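PDB 3BRU: regulatory protein, TetR family from Rhodobacter sphaeroides 2.4.1, which represses transcription of its own operon, probably by binding two operator sequences in the promoter. Local coordinates for residues Ala160-Arg164 with Pro178-Ala182; Ala184-Trp189 with Phe208-Phe212. All blocks are in the same frame, centred on the assembly; numbering follows the deposited sequence.

Interaction 1 of 2, residues Ala160-Arg164 with Pro178-Ala182; sequences AQLFR and PDALA
A160 and F163 pack against P178, L181 and A182 in a close, largely apolar helix-helix contact, where the C-terminal part of helix 143-167 meets the first turns of helix 178-199. The short axes come within 8.3 Å at 131°, and no hydrogen bond crosses between them. Two alanines allow the close approach: the methyl of A182 lies on the backbone of A160, its CB 3.5 Å from A160 N, while A160 CB lies 3.4 Å from D179 OD1. F163 buries the most surface in this contact. With CG anti to its own carbonyl carbon (chi1 -65°), the ring is carried to the opposite helix, where L181 CD2 stands almost over its centre in a CH-pi contact, 4.3 Å from the F163 centroid. The same ring turns an edge to the backbone: F163 CD2 lies 3.5 Å from P178 O and F163 CE2 3.4 Å from A182 N, the two backbone atoms joined in the first-turn hydrogen bond of helix 178-199. These helices belong to the all-helical C-terminal domain of a TetR-family regulator, and L108 of helix 104-120 and L172 of the connecting loop also touch F163. With F163 cut back to an alanine, L181 CD2 would probably lose the ring it rests on, and a gap is likely to open beside the P178-A182 turn. Toward the more exposed margin, the aliphatic part of R164 crosses the proline ring at about a right angle, CG to CG of P178 at 3.7 Å. The R164 chain then bends at chi3 (-64°) and brings NH1 to 4.1 Å from D179 OD1, too long for a salt bridge. L181 also packs on T211 of the second subunit.

Interaction 2 of 2, residues Ala184-Trp189 with Phe208-Phe212; sequences AFWIGW and FTRTF
F208 has the most surface buried by this contact, and it lies against the backbone of G188 and W189. One face of its ring covers the peptide joining those two residues, with F208 CE1 3.6 Å from G188 CA and F208 CZ 3.7 Å from W189 N. A beta carbon on G188 would run into the F208 ring, so the glycine lets the phenyl settle directly on the helix. CB of F212 lies over the opposite face, so the F208 ring is sandwiched between the G188-W189 backbone and a side chain of its own helix. F185 and F212 follow in buried area. Both have CG anti to the backbone N (chi1 -178° in F185), which sets the F185 ring beside both phenylalanines of the other helix, the three forming a triangular aromatic cluster. Its edge points at the face of F212 in an edge-to-face pair, centroids 5.7 Å apart and planes at 81°. Against F208 it is tilted, with CE1 of F185 3.9 Å from CE2 of F208. F212 itself places CE1 3.6 Å from F185 N. W189 extends the cluster: F208 CD2 meets the indole at its edge, 3.8 Å from CE3 of W189, and F111 of helix 104-120 is a further ring neighbour of that tryptophan. T211 of the second subunit packs on A184, and I187 of the second subunit on F208. Segments 184-189 and 208-212, running nearly antiparallel at 154°, joined by an aromatic cluster and bordered by the partner chain, are consistent with the C-terminal helical pair through which TetR-family repressors commonly dimerise.

Overall arrangement
Helix 178-199 carries both contacts: interaction 1 ties its first turns back to helix 143-167, and interaction 2 joins the following turns to helix 203-212. Their centres are about 13 Å apart, and they meet directly where L181 O lies 3.6 Å from F212 CZ. L181 therefore serves both, its side chain also touching F212. The two follow one another along the chain without overlap, and L108 of helix 104-120 touches both F163 and F185. Interaction 1, partly buried, is centred about 18 Å from the centre of the chain, and interaction 2, buried, about 14 Å. Both reach the second subunit and lie in the C-terminal domain, separate from the predicted DNA-binding helix-turn-helix.

Interaction 1 of 2, residues Ala160-Arg164 with Pro178-Ala182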
ATOM      1  N   ALA A 160       0.443  13.226  15.047  1.00 22.69           N
ATOM      2  CA  ALA A 160      -0.051  13.112  16.421  1.00 23.00           C
ATOM      3  C   ALA A 160       0.033  14.450  17.138  1.00 23.33           C
ATOM      4  O   ALA A 160      -0.874  14.822  17.867  1.00 24.00           O
ATOM      5  CB  ALA A 160       0.708  12.071  17.173  1.00 21.25           C
ATOM      6  N   GLN A 161       1.110  15.184  16.909  1.00 24.58           N
ATOM      7  CA  GLN A 161       1.255  16.518  17.500  1.00 26.22           C
ATOM      8  C   GLN A 161       0.138  17.438  16.976  1.00 25.97           C
ATOM      9  O   GLN A 161      -0.481  18.150  17.747  1.00 25.94           O
ATOM     10  CB  GLN A 161       2.634  17.082  17.223  1.00 26.29           C
ATOM     11  CG  GLN A 161       2.910  18.429  17.869  1.00 31.34           C
ATOM     12  CD  GLN A 161       4.032  19.196  17.144  1.00 37.91           C
ATOM     13  OE1 GLN A 161       4.732  18.645  16.268  1.00 41.08           O
ATOM     14  NE2 GLN A 161       4.203  20.475  17.502  1.00 40.83           N
ATOM     15  N   LEU A 162      -0.154  17.352  15.673  1.00 26.33           N
ATOM     16  CA  LEU A 162      -1.285  18.045  15.067  1.00 25.77           C
ATOM     17  C   LEU A 162      -2.592  17.692  15.772  1.00 26.33           C
ATOM     18  O   LEU A 162      -3.364  18.599  16.149  1.00 25.09           O
ATOM     19  CB  LEU A 162      -1.389  17.702  13.581  1.00 25.94           C
ATOM     20  CG  LEU A 162      -2.377  18.518  12.747  1.00 26.07           C
ATOM     21  CD1 LEU A 162      -2.230  19.993  13.095  1.00 27.74           C
ATOM     22  CD2 LEU A 162      -2.122  18.333  11.246  1.00 25.56           C
ATOM     23  N   PHE A 163      -2.819  16.379  15.944  1.00 26.16           N
ATOM     24  CA  PHE A 163      -3.981  15.867  16.664  1.00 27.06           C
ATOM     25  C   PHE A 163      -4.038  16.313  18.138  1.00 27.95           C
ATOM     26  O   PHE A 163      -5.126  16.563  18.632  1.00 29.36           O
ATOM     27  CB  PHE A 163      -4.137  14.332  16.548  1.00 25.84           C
ATOM     28  CG  PHE A 163      -4.411  13.835  15.144  1.00 26.43           C
ATOM     29  CD1 PHE A 163      -5.162  14.587  14.240  1.00 27.30           C
ATOM     30  CD2 PHE A 163      -3.942  12.588  14.725  1.00 25.61           C
ATOM     31  CE1 PHE A 163      -5.404  14.109  12.919  1.00 27.78           C
ATOM     32  CE2 PHE A 163      -4.199  12.108  13.431  1.00 26.39           C
ATOM     33  CZ  PHE A 163      -4.926  12.871  12.522  1.00 25.16           C
ATOM     34  N   ARG A 164      -2.905  16.385  18.845  1.00 28.38           N
ATOM     35  CA  ARG A 164      -2.911  16.939  20.211  1.00 28.69           C
ATOM     36  C   ARG A 164      -3.347  18.396  20.234  1.00 29.08           C
ATOM     37  O   ARG A 164      -4.059  18.808  21.134  1.00 29.78           O
ATOM     38  CB  ARG A 164      -1.562  16.798  20.905  1.00 28.50           C
ATOM     39  CG  ARG A 164      -1.362  15.460  21.531  1.00 29.16           C
ATOM     40  CD  ARG A 164      -0.137  15.408  22.458  1.00 34.37           C
ATOM     41  NE  ARG A 164       1.088  15.618  21.686  1.00 38.20           N
ATOM     42  CZ  ARG A 164       1.727  14.679  20.989  1.00 37.81           C
ATOM     43  NH1 ARG A 164       1.279  13.409  20.997  1.00 36.46           N
ATOM     44  NH2 ARG A 164       2.813  15.027  20.290  1.00 35.94           N
ATOM     45  N   PRO A 178      -4.375  10.477  20.136  1.00 27.08           N
ATOM     46  CA  PRO A 178      -3.721  11.150  18.988  1.00 26.33           C
ATOM     47  C   PRO A 178      -2.673  10.286  18.281  1.00 26.39           C
ATOM     48  O   PRO A 178      -2.564  10.352  17.054  1.00 26.19           O
ATOM     49  CB  PRO A 178      -3.115  12.430  19.586  1.00 26.04           C
ATOM     50  CG  PRO A 178      -3.196  12.295  21.061  1.00 26.49           C
ATOM     51  CD  PRO A 178      -4.240  11.253  21.391  1.00 26.79           C
ATOM     52  N   ASP A 179      -1.939   9.457  19.017  1.00 26.10           N
ATOM     53  CA  ASP A 179      -0.932   8.598  18.378  1.00 26.03           C
ATOM     54  C   ASP A 179      -1.537   7.484  17.516  1.00 24.90           C
ATOM     55  O   ASP A 179      -1.003   7.176  16.436  1.00 24.09           O
ATOM     56  CB  ASP A 179      -0.021   7.968  19.419  1.00 26.90           C
ATOM     57  CG  ASP A 179       0.858   8.978  20.097  1.00 32.37           C
ATOM     58  OD1 ASP A 179       1.623   9.685  19.374  1.00 38.49           O
ATOM     59  OD2 ASP A 179       0.787   9.049  21.354  1.00 35.90           O
ATOM     60  N   ALA A 180      -2.614   6.868  18.021  1.00 23.46           N
ATOM     61  CA  ALA A 180      -3.340   5.789  17.320  1.00 22.96           C
ATOM     62  C   ALA A 180      -4.017   6.317  16.058  1.00 22.07           C
ATOM     63  O   ALA A 180      -3.987   5.710  14.976  1.00 21.74           O
ATOM     64  CB  ALA A 180      -4.385   5.115  18.266  1.00 21.59           C
ATOM     65  N   LEU A 181      -4.601   7.486  16.199  1.00 22.54           N
ATOM     66  CA  LEU A 181      -5.230   8.137  15.058  1.00 22.93           C
ATOM     67  C   LEU A 181      -4.188   8.558  13.985  1.00 22.53           C
ATOM     68  O   LEU A 181      -4.399   8.343  12.779  1.00 23.45           O
ATOM     69  CB  LEU A 181      -6.054   9.306  15.559  1.00 22.91           C
ATOM     70  CG  LEU A 181      -7.219   9.660  14.648  1.00 24.13           C
ATOM     71  CD1 LEU A 181      -8.169   8.491  14.519  1.00 19.61           C
ATOM     72  CD2 LEU A 181      -7.893  10.904  15.202  1.00 26.24           C
ATOM     73  N   ALA A 182      -3.041   9.069  14.428  1.00 21.45           N
ATOM     74  CA  ALA A 182      -1.949   9.428  13.510  1.00 21.12           C
ATOM     75  C   ALA A 182      -1.457   8.202  12.738  1.00 21.60           C
ATOM     76  O   ALA A 182      -1.150   8.304  11.560  1.00 21.70           O
ATOM     77  CB  ALA A 182      -0.791  10.091  14.262  1.00 19.10           C
TER

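Interaction 2 of 2, residues Ala184-Trp189 with Phe208-Phe212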
ATOM      1  N   ALA A 184      -3.263   5.370  12.268  1.00 19.77           N
ATOM      2  CA  ALA A 184      -4.329   4.984  11.351  1.00 18.98           C
ATOM      3  C   ALA A 184      -4.398   5.909  10.127  1.00 18.91           C
ATOM      4  O   ALA A 184      -4.553   5.397   9.030  1.00 19.28           O
ATOM      5  CB  ALA A 184      -5.664   4.895  12.042  1.00 18.22           C
ATOM      6  N   PHE A 185      -4.241   7.242  10.296  1.00 19.14           N
ATOM      7  CA  PHE A 185      -4.127   8.155   9.138  1.00 18.55           C
ATOM      8  C   PHE A 185      -3.052   7.725   8.113  1.00 18.64           C
ATOM      9  O   PHE A 185      -3.348   7.640   6.923  1.00 18.49           O
ATOM     10  CB  PHE A 185      -3.884   9.635   9.522  1.00 18.59           C
ATOM     11  CG  PHE A 185      -3.811  10.560   8.316  1.00 17.61           C
ATOM     12  CD1 PHE A 185      -4.969  11.095   7.766  1.00 19.27           C
ATOM     13  CD2 PHE A 185      -2.604  10.818   7.676  1.00 17.74           C
ATOM     14  CE1 PHE A 185      -4.918  11.917   6.620  1.00 18.38           C
ATOM     15  CE2 PHE A 185      -2.545  11.621   6.523  1.00 17.81           C
ATOM     16  CZ  PHE A 185      -3.712  12.179   6.000  1.00 16.74           C
ATOM     17  N   TRP A 186      -1.823   7.474   8.565  1.00 18.63           N
ATOM     18  CA  TRP A 186      -0.734   7.124   7.640  1.00 19.19           C
ATOM     19  C   TRP A 186      -0.858   5.732   7.003  1.00 19.65           C
ATOM     20  O   TRP A 186      -0.491   5.551   5.812  1.00 20.03           O
ATOM     21  CB  TRP A 186       0.662   7.402   8.257  1.00 19.53           C
ATOM     22  CG  TRP A 186       0.904   8.899   8.249  1.00 19.78           C
ATOM     23  CD1 TRP A 186       0.725   9.759   9.287  1.00 20.07           C
ATOM     24  CD2 TRP A 186       1.252   9.704   7.107  1.00 19.84           C
ATOM     25  NE1 TRP A 186       0.952  11.066   8.869  1.00 22.86           N
ATOM     26  CE2 TRP A 186       1.275  11.054   7.537  1.00 22.39           C
ATOM     27  CE3 TRP A 186       1.550   9.411   5.757  1.00 21.59           C
ATOM     28  CZ2 TRP A 186       1.618  12.113   6.679  1.00 19.46           C
ATOM     29  CZ3 TRP A 186       1.864  10.466   4.897  1.00 21.07           C
ATOM     30  CH2 TRP A 186       1.900  11.797   5.367  1.00 19.37           C
ATOM     31  N   ILE A 187      -1.394   4.767   7.764  1.00 19.58           N
ATOM     32  CA  ILE A 187      -1.775   3.453   7.201  1.00 19.05           C
ATOM     33  C   ILE A 187      -2.785   3.667   6.041  1.00 19.29           C
ATOM     34  O   ILE A 187      -2.597   3.174   4.936  1.00 19.46           O
ATOM     35  CB  ILE A 187      -2.435   2.496   8.260  1.00 19.31           C
ATOM     36  CG1 ILE A 187      -1.438   1.982   9.314  1.00 19.13           C
ATOM     37  CG2 ILE A 187      -3.222   1.360   7.559  1.00 17.33           C
ATOM     38  CD1 ILE A 187      -2.103   1.256  10.500  1.00 16.83           C
ATOM     39  N   GLY A 188      -3.845   4.416   6.303  1.00 19.17           N
ATOM     40  CA  GLY A 188      -4.906   4.585   5.319  1.00 19.22           C
ATOM     41  C   GLY A 188      -4.530   5.436   4.129  1.00 19.05           C
ATOM     42  O   GLY A 188      -4.894   5.113   2.981  1.00 19.07           O
ATOM     43  N   TRP A 189      -3.785   6.510   4.393  1.00 19.00           N
ATOM     44  CA  TRP A 189      -3.323   7.423   3.320  1.00 19.04           C
ATOM     45  C   TRP A 189      -2.368   6.795   2.310  1.00 18.45           C
ATOM     46  O   TRP A 189      -2.443   7.051   1.147  1.00 17.55           O
ATOM     47  CB  TRP A 189      -2.707   8.662   3.948  1.00 19.72           C
ATOM     48  CG  TRP A 189      -2.235   9.673   2.998  1.00 19.67           C
ATOM     49  CD1 TRP A 189      -0.947  10.031   2.780  1.00 23.11           C
ATOM     50  CD2 TRP A 189      -3.036  10.473   2.128  1.00 20.26           C
ATOM     51  NE1 TRP A 189      -0.883  11.028   1.828  1.00 25.13           N
ATOM     52  CE2 TRP A 189      -2.156  11.311   1.404  1.00 22.84           C
ATOM     53  CE3 TRP A 189      -4.414  10.544   1.859  1.00 20.80           C
ATOM     54  CZ2 TRP A 189      -2.611  12.239   0.444  1.00 22.13           C
ATOM     55  CZ3 TRP A 189      -4.867  11.467   0.902  1.00 22.36           C
ATOM     56  CH2 TRP A 189      -3.962  12.298   0.208  1.00 22.01           C
ATOM     57  N   PHE A 208     -11.151   7.871   0.995  1.00 25.03           N
ATOM     58  CA  PHE A 208     -10.437   7.732   2.260  1.00 24.59           C
ATOM     59  C   PHE A 208     -10.651   8.918   3.249  1.00 24.61           C
ATOM     60  O   PHE A 208     -10.951   8.702   4.417  1.00 24.40           O
ATOM     61  CB  PHE A 208      -8.934   7.458   2.061  1.00 23.42           C
ATOM     62  CG  PHE A 208      -8.134   7.694   3.318  1.00 22.12           C
ATOM     63  CD1 PHE A 208      -8.238   6.807   4.400  1.00 18.13           C
ATOM     64  CD2 PHE A 208      -7.360   8.847   3.458  1.00 21.33           C
ATOM     65  CE1 PHE A 208      -7.561   7.037   5.584  1.00 18.13           C
ATOM     66  CE2 PHE A 208      -6.668   9.093   4.660  1.00 23.17           C
ATOM     67  CZ  PHE A 208      -6.762   8.168   5.722  1.00 21.35           C
ATOM     68  N   THR A 209     -10.487  10.156   2.788  1.00 24.75           N
ATOM     69  CA  THR A 209     -10.529  11.313   3.699  1.00 24.81           C
ATOM     70  C   THR A 209     -11.941  11.652   4.157  1.00 25.21           C
ATOM     71  O   THR A 209     -12.159  12.092   5.292  1.00 24.54           O
ATOM     72  CB  THR A 209      -9.826  12.595   3.092  1.00 24.98           C
ATOM     73  OG1 THR A 209     -10.480  12.996   1.891  1.00 24.73           O
ATOM     74  CG2 THR A 209      -8.352  12.337   2.801  1.00 23.13           C
ATOM     75  N   ARG A 210     -12.895  11.445   3.256  1.00 25.58           N
ATOM     76  CA  ARG A 210     -14.293  11.611   3.562  1.00 27.10           C
ATOM     77  C   ARG A 210     -14.670  10.708   4.734  1.00 26.30           C
ATOM     78  O   ARG A 210     -15.289  11.139   5.692  1.00 26.24           O
ATOM     79  CB  ARG A 210     -15.108  11.258   2.330  1.00 26.80           C
ATOM     80  CG  ARG A 210     -16.547  11.715   2.367  1.00 30.56           C
ATOM     81  CD  ARG A 210     -17.228  11.660   0.958  1.00 31.42           C
ATOM     82  NE  ARG A 210     -16.609  12.557  -0.043  1.00 36.76           N
ATOM     83  CZ  ARG A 210     -16.037  12.171  -1.194  1.00 37.61           C
ATOM     84  NH1 ARG A 210     -15.990  10.873  -1.552  1.00 37.56           N
ATOM     85  NH2 ARG A 210     -15.512  13.098  -2.000  1.00 37.38           N
ATOM     86  N   THR A 211     -14.263   9.448   4.663  1.00 26.66           N
ATOM     87  CA  THR A 211     -14.596   8.462   5.704  1.00 25.79           C
ATOM     88  C   THR A 211     -13.771   8.665   6.982  1.00 25.27           C
ATOM     89  O   THR A 211     -14.318   8.637   8.071  1.00 25.10           O
ATOM     90  CB  THR A 211     -14.569   7.043   5.118  1.00 25.75           C
ATOM     91  OG1 THR A 211     -15.554   6.989   4.069  1.00 27.31           O
ATOM     92  CG2 THR A 211     -14.884   5.978   6.156  1.00 24.01           C
ATOM     93  N   PHE A 212     -12.491   8.979   6.839  1.00 25.38           N
ATOM     94  CA  PHE A 212     -11.617   9.292   7.993  1.00 25.47           C
ATOM     95  C   PHE A 212     -12.049  10.537   8.769  1.00 25.75           C
ATOM     96  O   PHE A 212     -11.911  10.586   9.995  1.00 25.72           O
ATOM     97  CB  PHE A 212     -10.164   9.454   7.551  1.00 24.97           C
ATOM     98  CG  PHE A 212      -9.181   9.289   8.671  1.00 26.40           C
ATOM     99  CD1 PHE A 212      -8.673   8.022   8.995  1.00 27.71           C
ATOM    100  CD2 PHE A 212      -8.764  10.387   9.424  1.00 26.04           C
ATOM    101  CE1 PHE A 212      -7.787   7.850  10.065  1.00 26.50           C
ATOM    102  CE2 PHE A 212      -7.879  10.224  10.497  1.00 25.37           C
ATOM    103  CZ  PHE A 212      -7.377   8.954  10.809  1.00 25.70           C
TER